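Local coordinates for tryptophanyl-tRNA synthetase (Thermus thermophilus, PDB 2EL7), which catalyses the ATP-dependent attachment of tryptophan to tRNA(Trp) as a homodimeric class I aminoacyl-tRNA synthetase, at the interface of chains A and B. Sequence-based numbering; all coordinates share one arbitrary frame. Chains: chain A/B, Tryptophanyl-tRNA synthetase.

Contact 1: the interface of chains A and B. Residues chain A 50-51, 123; chain B 99-102, 164, 168.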
loop_
_atom_site.group_PDB
_atom_site.type_symbol
_atom_site.label_atom_id
_atom_site.label_comp_id
_atom_site.label_asym_id
_atom_site.label_seq_id
_atom_site.Cartn_x
_atom_site.Cartn_y
_atom_site.Cartn_z
ATOM N N PRO A 50 -11.788 -9.627 -5.312
ATOM C CA PRO A 50 -11.614 -9.294 -6.725
ATOM C C PRO A 50 -12.485 -9.943 -7.782
ATOM O O PRO A 50 -12.898 -9.262 -8.708
ATOM C CB PRO A 50 -10.109 -9.508 -6.953
ATOM C CG PRO A 50 -9.761 -10.547 -5.995
ATOM C CD PRO A 50 -10.522 -10.144 -4.754
ATOM N N LEU A 51 -12.787 -11.231 -7.660
ATOM C CA LEU A 51 -13.612 -11.874 -8.683
ATOM C C LEU A 51 -15.089 -11.759 -8.422
ATOM O O LEU A 51 -15.894 -11.978 -9.339
ATOM C CB LEU A 51 -13.273 -13.356 -8.820
ATOM C CG LEU A 51 -11.816 -13.791 -8.998
ATOM C CD1 LEU A 51 -11.789 -15.121 -9.698
ATOM C CD2 LEU A 51 -11.050 -12.775 -9.805
ATOM N N TRP A 123 -6.295 -14.288 -0.999
ATOM C CA TRP A 123 -5.676 -13.086 -1.535
ATOM C C TRP A 123 -4.851 -12.331 -0.472
ATOM O O TRP A 123 -5.192 -12.319 0.726
ATOM C CB TRP A 123 -6.744 -12.140 -2.103
ATOM C CG TRP A 123 -7.596 -12.741 -3.201
ATOM C CD1 TRP A 123 -8.909 -13.147 -3.099
ATOM C CD2 TRP A 123 -7.199 -13.014 -4.551
ATOM N NE1 TRP A 123 -9.339 -13.652 -4.297
ATOM C CE2 TRP A 123 -8.312 -13.582 -5.206
ATOM C CE3 TRP A 123 -6.017 -12.834 -5.265
ATOM C CZ2 TRP A 123 -8.273 -13.975 -6.548
ATOM C CZ3 TRP A 123 -5.975 -13.221 -6.595
ATOM C CH2 TRP A 123 -7.099 -13.787 -7.225
ATOM N N THR B 99 -4.470 -6.692 -3.552
ATOM C CA THR B 99 -5.747 -7.407 -3.610
ATOM C C THR B 99 -5.762 -8.440 -4.742
ATOM O O THR B 99 -6.509 -9.410 -4.675
ATOM C CB THR B 99 -6.978 -6.472 -3.837
ATOM O OG1 THR B 99 -6.855 -5.809 -5.106
ATOM C CG2 THR B 99 -7.122 -5.439 -2.703
ATOM N N LEU B 100 -4.934 -8.243 -5.768
ATOM C CA LEU B 100 -4.920 -9.165 -6.904
ATOM C C LEU B 100 -3.823 -10.225 -6.856
ATOM O O LEU B 100 -3.621 -10.925 -7.833
ATOM C CB LEU B 100 -4.766 -8.388 -8.216
ATOM C CG LEU B 100 -5.737 -7.246 -8.606
ATOM C CD1 LEU B 100 -5.367 -6.741 -9.977
ATOM C CD2 LEU B 100 -7.180 -7.720 -8.605
ATOM N N THR B 101 -3.143 -10.366 -5.726
ATOM C CA THR B 101 -2.044 -11.314 -5.609
ATOM C C THR B 101 -2.280 -12.483 -4.646
ATOM O O THR B 101 -2.476 -12.292 -3.446
ATOM C CB THR B 101 -0.750 -10.567 -5.172
ATOM O OG1 THR B 101 -0.500 -9.474 -6.076
ATOM C CG2 THR B 101 0.454 -11.515 -5.162
ATOM N N PRO B 102 -2.281 -13.716 -5.164
ATOM C CA PRO B 102 -2.502 -14.850 -4.248
ATOM C C PRO B 102 -1.353 -14.965 -3.242
ATOM O O PRO B 102 -0.180 -14.960 -3.636
ATOM C CB PRO B 102 -2.565 -16.060 -5.195
ATOM C CG PRO B 102 -3.128 -15.457 -6.485
ATOM C CD PRO B 102 -2.392 -14.122 -6.584
ATOM N N ARG B 164 -3.777 -10.646 -14.722
ATOM C CA ARG B 164 -4.955 -10.730 -13.861
ATOM C C ARG B 164 -5.764 -9.418 -13.896
ATOM O O ARG B 164 -7.002 -9.453 -14.008
ATOM C CB ARG B 164 -4.515 -11.095 -12.429
ATOM C CG ARG B 164 -5.616 -11.111 -11.362
ATOM C CD ARG B 164 -5.557 -12.412 -10.560
ATOM N NE ARG B 164 -4.169 -12.833 -10.415
ATOM C CZ ARG B 164 -3.762 -14.089 -10.354
ATOM N NH1 ARG B 164 -2.471 -14.350 -10.230
ATOM N NH2 ARG B 164 -4.645 -15.078 -10.415
ATOM N N LEU B 168 -9.524 -8.747 -15.412
ATOM C CA LEU B 168 -10.628 -8.322 -14.562
ATOM C C LEU B 168 -11.181 -6.948 -14.865
ATOM O O LEU B 168 -12.392 -6.728 -14.757
ATOM C CB LEU B 168 -10.190 -8.333 -13.097
ATOM C CG LEU B 168 -10.481 -9.486 -12.128
ATOM C CD1 LEU B 168 -10.944 -10.759 -12.819
ATOM C CD2 LEU B 168 -9.202 -9.695 -11.315
#
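A:Trp123 lays the six-membered part of its indole against B:Pro102, with CZ3 3.6 Å from the proline CG, in a patch of the two-fold homodimer interface that helps hold the subunits together. The two side chains run side by side and point the same way; B:Pro102 sits beyond the rim and above one face. On the opposite face lies A:Pro50 of the same chain, its CG 3.4 Å above the indole plane. A:Pro50 also touches chain B, CB meeting B:Leu100 CD2 at 3.8 Å. Farther along, A:Leu51 CD2 and B:Leu168 CD1 are 3.6 Å apart, the side chains crossing at about a right angle. In A:Trp123, chi1 -59° with chi2 106° turns the CE3-CZ3 edge towards chain B. Towards the polar rim, the B:Thr99 carbonyl O comes over the A:Pro50 side of the indole, 3.5 Å from A:Trp123 CE3, while B:Leu100 O approaches CZ3. B:Arg164 meets A:Trp123 CH2 through CD at 3.9 Å; its guanidinium is turned 77° from the indole and rests on B:Pro102 CD. Replacing A:Trp123 by an alanine is likely to open a gap between A:Pro50 and B:Pro102 and leave B:Arg164 CD without the indole edge it packs on. In the fold, A:Trp123 immediately precedes helix 124-139 and forms an antiparallel bridge with B:Pro102, facing the C-terminal end of B helix 89-99 and B helix 153-169.

Contact 2: the interface of chains A and B. Residues chain A 44, 85, 88, 91; chain B 92, 95, 327.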
loop_
_atom_site.group_PDB
_atom_site.type_symbol
_atom_site.label_atom_id
_atom_site.label_comp_id
_atom_site.label_asym_id
_atom_site.label_seq_id
_atom_site.Cartn_x
_atom_site.Cartn_y
_atom_site.Cartn_z
ATOM N N TYR A 44 -12.302 0.874 -0.635
ATOM C CA TYR A 44 -11.165 -0.015 -0.866
ATOM C C TYR A 44 -11.375 -1.413 -0.290
ATOM O O TYR A 44 -10.706 -2.351 -0.705
ATOM C CB TYR A 44 -9.875 0.581 -0.287
ATOM C CG TYR A 44 -9.149 1.487 -1.265
ATOM C CD1 TYR A 44 -8.336 2.533 -0.816
ATOM C CD2 TYR A 44 -9.292 1.310 -2.639
ATOM C CE1 TYR A 44 -7.690 3.384 -1.715
ATOM C CE2 TYR A 44 -8.648 2.152 -3.551
ATOM C CZ TYR A 44 -7.852 3.185 -3.084
ATOM O OH TYR A 44 -7.230 4.023 -3.991
ATOM N N SER A 85 -10.914 6.111 -0.683
ATOM C CA SER A 85 -10.051 6.392 -1.844
ATOM C C SER A 85 -9.840 7.872 -2.199
ATOM O O SER A 85 -8.950 8.193 -2.984
ATOM C CB SER A 85 -10.545 5.639 -3.106
ATOM O OG SER A 85 -11.770 6.132 -3.628
ATOM N N PRO A 88 -5.855 9.337 -0.624
ATOM C CA PRO A 88 -4.871 8.294 -0.915
ATOM C C PRO A 88 -3.638 8.187 -0.022
ATOM O O PRO A 88 -2.979 7.143 -0.026
ATOM C CB PRO A 88 -4.510 8.591 -2.365
ATOM C CG PRO A 88 -4.474 10.111 -2.345
ATOM C CD PRO A 88 -5.789 10.409 -1.639
ATOM N N THR A 91 -2.657 5.033 1.957
ATOM C CA THR A 91 -2.050 3.841 1.353
ATOM C C THR A 91 -0.557 3.943 1.425
ATOM O O THR A 91 0.138 2.955 1.265
ATOM C CB THR A 91 -2.410 3.578 -0.182
ATOM O OG1 THR A 91 -1.922 4.639 -1.015
ATOM C CG2 THR A 91 -3.893 3.379 -0.363
ATOM N N GLU B 92 -0.349 3.616 -3.684
ATOM C CA GLU B 92 -1.785 3.472 -3.817
ATOM C C GLU B 92 -2.030 2.345 -4.803
ATOM O O GLU B 92 -2.903 1.513 -4.595
ATOM C CB GLU B 92 -2.435 4.757 -4.332
ATOM C CG GLU B 92 -3.935 4.591 -4.551
ATOM C CD GLU B 92 -4.591 5.804 -5.181
ATOM O OE1 GLU B 92 -5.796 5.714 -5.523
ATOM O OE2 GLU B 92 -3.908 6.844 -5.326
ATOM N N TRP B 95 -1.620 -1.049 -3.210
ATOM C CA TRP B 95 -2.728 -1.661 -2.476
ATOM C C TRP B 95 -3.591 -2.400 -3.461
ATOM O O TRP B 95 -4.026 -3.502 -3.184
ATOM C CB TRP B 95 -3.602 -0.628 -1.750
ATOM C CG TRP B 95 -4.962 -1.199 -1.374
ATOM C CD1 TRP B 95 -6.177 -0.826 -1.880
ATOM C CD2 TRP B 95 -5.223 -2.308 -0.489
ATOM N NE1 TRP B 95 -7.180 -1.632 -1.370
ATOM C CE2 TRP B 95 -6.621 -2.549 -0.516
ATOM C CE3 TRP B 95 -4.412 -3.118 0.317
ATOM C CZ2 TRP B 95 -7.226 -3.568 0.229
ATOM C CZ3 TRP B 95 -5.010 -4.138 1.065
ATOM C CH2 TRP B 95 -6.412 -4.353 1.012
ATOM N N LEU B 327 -13.901 2.918 -8.668
ATOM C CA LEU B 327 -14.037 3.831 -7.542
ATOM C C LEU B 327 -14.831 5.076 -7.956
ATOM O O LEU B 327 -14.768 5.522 -9.111
ATOM C CB LEU B 327 -12.651 4.267 -7.032
ATOM C CG LEU B 327 -11.645 3.155 -6.699
ATOM C CD1 LEU B 327 -10.346 3.807 -6.265
ATOM C CD2 LEU B 327 -12.184 2.202 -5.614
#
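A:Tyr44, from 3-10 helix 43-48, inserts between B:Trp95 on helix 89-99 and B:Leu327 in the loop following helix 296-324, while the two copies of helix 89-99 meet through A:Thr91 and B:Glu92. This patch belongs to the homodimer interface of a class I synthetase of the tryptophan and tyrosine family. Opposite faces of the A:Tyr44 ring are covered by different chains: A:Ser85 CB lies over one, and B:Trp95 CD1 stands 3.8 Å above the other. The tyrosine and the pyrrole ring of B:Trp95 are edge-to-face, their planes 61° apart, and the backbone O of A:Tyr44 faces the indole edge in plane. B:Leu327 CD1 reaches CE2 of the tyrosine at 3.6 Å from the A:Ser85 side, and also touches A:Ser85 CB at 3.7 Å. The phenol OH of A:Tyr44 hydrogen-bonds the B:Glu92 carboxylate OE1 at 2.7 Å. The glutamate chain is extended, with CG anti to the backbone N (chi1 177°), which brings the carboxylate to the hydroxyl end of the tyrosine; the two side chains cross at about a right angle, the carboxylate plane 65° from the ring. B:Glu92 OE2 lies 3.5 Å from A:Pro88 CB. Near the glutamate's base, A:Thr91 CB packs on B:Glu92 CA at 3.7 Å. A:Thr91 OG1 donates to A:Pro88 O at 2.9 Å, in the carbonyl plane, which fixes the threonine's rotation beside the partner helix.

Contact 3: the interface of chains A and B. Residues chain A 322, 325, 327-328; chain B 43-44, 58, 85-86.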
loop_
_atom_site.group_PDB
_atom_site.type_symbol
_atom_site.label_atom_id
_atom_site.label_comp_id
_atom_site.label_asym_id
_atom_site.label_seq_id
_atom_site.Cartn_x
_atom_site.Cartn_y
_atom_site.Cartn_z
ATOM N N ARG A 322 6.972 10.975 7.014
ATOM C CA ARG A 322 8.076 10.926 6.058
ATOM C C ARG A 322 9.382 11.449 6.666
ATOM O O ARG A 322 10.469 10.900 6.436
ATOM C CB ARG A 322 7.711 11.710 4.773
ATOM C CG ARG A 322 6.670 10.989 3.918
ATOM C CD ARG A 322 6.434 11.570 2.537
ATOM N NE ARG A 322 5.526 12.696 2.630
ATOM C CZ ARG A 322 4.390 12.832 1.953
ATOM N NH1 ARG A 322 3.662 13.915 2.157
ATOM N NH2 ARG A 322 3.971 11.912 1.085
ATOM N N VAL A 325 10.718 8.988 9.604
ATOM C CA VAL A 325 11.166 7.721 9.036
ATOM C C VAL A 325 12.523 7.981 8.366
ATOM O O VAL A 325 13.240 7.057 7.993
ATOM C CB VAL A 325 10.075 7.223 8.030
ATOM C CG1 VAL A 325 10.684 6.684 6.760
ATOM C CG2 VAL A 325 9.191 6.199 8.724
ATOM N N LEU A 327 13.151 9.903 5.403
ATOM C CA LEU A 327 13.194 9.957 3.949
ATOM C C LEU A 327 13.838 11.243 3.463
ATOM O O LEU A 327 13.822 12.254 4.164
ATOM C CB LEU A 327 11.775 9.875 3.371
ATOM C CG LEU A 327 11.160 8.532 2.963
ATOM C CD1 LEU A 327 11.756 7.392 3.725
ATOM C CD2 LEU A 327 9.648 8.623 3.147
ATOM N N LEU A 328 14.413 11.199 2.266
ATOM C CA LEU A 328 15.004 12.394 1.659
ATOM C C LEU A 328 13.767 13.115 1.141
ATOM O O LEU A 328 13.073 12.616 0.252
ATOM C CB LEU A 328 15.904 12.031 0.469
ATOM C CG LEU A 328 16.374 13.251 -0.344
ATOM C CD1 LEU A 328 17.250 14.154 0.542
ATOM C CD2 LEU A 328 17.157 12.795 -1.595
ATOM N N ASP B 43 14.159 4.126 -2.197
ATOM C CA ASP B 43 14.375 4.378 -0.793
ATOM C C ASP B 43 13.373 3.620 0.115
ATOM O O ASP B 43 13.710 3.269 1.250
ATOM C CB ASP B 43 14.394 5.908 -0.532
ATOM C CG ASP B 43 13.117 6.629 -0.983
ATOM O OD1 ASP B 43 12.452 6.153 -1.917
ATOM O OD2 ASP B 43 12.789 7.699 -0.404
ATOM N N TYR B 44 12.172 3.319 -0.382
ATOM C CA TYR B 44 11.186 2.610 0.446
ATOM C C TYR B 44 11.576 1.153 0.709
ATOM O O TYR B 44 11.020 0.500 1.597
ATOM C CB TYR B 44 9.765 2.715 -0.162
ATOM C CG TYR B 44 8.910 3.799 0.493
ATOM C CD1 TYR B 44 7.940 4.518 -0.233
ATOM C CD2 TYR B 44 9.092 4.127 1.834
ATOM C CE1 TYR B 44 7.176 5.557 0.376
ATOM C CE2 TYR B 44 8.341 5.153 2.453
ATOM C CZ TYR B 44 7.395 5.866 1.729
ATOM O OH TYR B 44 6.714 6.890 2.381
ATOM N N LEU B 58 19.195 7.504 6.199
ATOM C CA LEU B 58 18.511 7.161 4.955
ATOM C C LEU B 58 18.521 8.308 3.943
ATOM O O LEU B 58 18.724 8.092 2.738
ATOM C CB LEU B 58 17.068 6.732 5.232
ATOM C CG LEU B 58 16.324 6.217 3.994
ATOM C CD1 LEU B 58 17.223 5.223 3.263
ATOM C CD2 LEU B 58 15.010 5.547 4.388
ATOM N N SER B 85 10.042 7.425 -3.111
ATOM C CA SER B 85 9.038 8.083 -2.263
ATOM C C SER B 85 8.601 9.469 -2.703
ATOM O O SER B 85 7.710 10.044 -2.099
ATOM C CB SER B 85 9.523 8.170 -0.812
ATOM O OG SER B 85 10.725 8.923 -0.696
ATOM N N HIS B 86 9.218 10.023 -3.739
ATOM C CA HIS B 86 8.809 11.350 -4.195
ATOM C C HIS B 86 7.577 11.287 -5.091
ATOM O O HIS B 86 7.001 12.309 -5.411
ATOM C CB HIS B 86 9.964 12.081 -4.906
ATOM C CG HIS B 86 11.064 12.510 -3.980
ATOM N ND1 HIS B 86 12.126 13.290 -4.389
ATOM C CD2 HIS B 86 11.293 12.215 -2.675
ATOM C CE1 HIS B 86 12.962 13.454 -3.376
ATOM N NE2 HIS B 86 12.480 12.810 -2.328
HETATM O O HOH W 1 14.619 8.447 1.074
HETATM O O HOH W 2 10.329 11.587 0.573
#
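The C-terminal tail of one subunit docks on the other here, extending the homodimer interface past the helix contacts: just beyond helix 296-324, A:Leu327 packs on B:Tyr44, B:Leu58 and B:Ser85, while A:Leu328 meets B:His86 through its backbone O. A:Leu327 has 65 Å² of its surface hidden by chain B, and its two methyls are divided between different partners. CD2 lies beyond the CE2-hydroxyl rim of B:Tyr44, 3.8 Å from CE2, raised to the face that B:Ser85 CB covers. CD1 meets B:Leu58 CD2 at 3.8 Å, the two leucine side chains lying alongside and pointing the same way. B:Asp43 and B:Ser85 form a polar platform beneath CG of A:Leu327. B:Ser85 N donates to the syn lone pair of B:Asp43 OD1 at 3.0 Å, and B:Ser85 OG donates to OD2, although that modelled bond is so short that its length is doubtful. The backbone N-H bond probably helps hold the carboxylate, whose OD2 also contacts water 1. Water 1 in turn reaches A:Leu328 N at 3.0 Å, and water 2 links B:Ser85 OG to A:Leu328 O, 2.9 Å from that carbonyl. Both backbone polar atoms of A:Leu328 are thus tied to chain B. A direct bond runs from B:His86 NE2 to A:Leu328 O: at 2.7 Å and 160° at the hydrogen, it keeps the acceptor near the imidazole plane, while the donor stands 36° out of the carbonyl plane.

Centres of C-alpha atoms are about 15 Å apart for contacts 1 and 2, about 20 Å for contacts 2 and 3, and about 28 Å for contacts 1 and 3. Chain B helix 89-99 runs through contact 2 and ends in contact 1. Contacts 2 and 3 share Tyr44, Ser85 and Leu327 with the chains exchanged, so they sample overlapping, two-fold-related surfaces; the Leu327 side chain is modelled differently in the two copies, which may not be significant at this resolution. The tail exchange is therefore reciprocal, each subunit of the two-fold homodimer lending its C-terminal segment to the other.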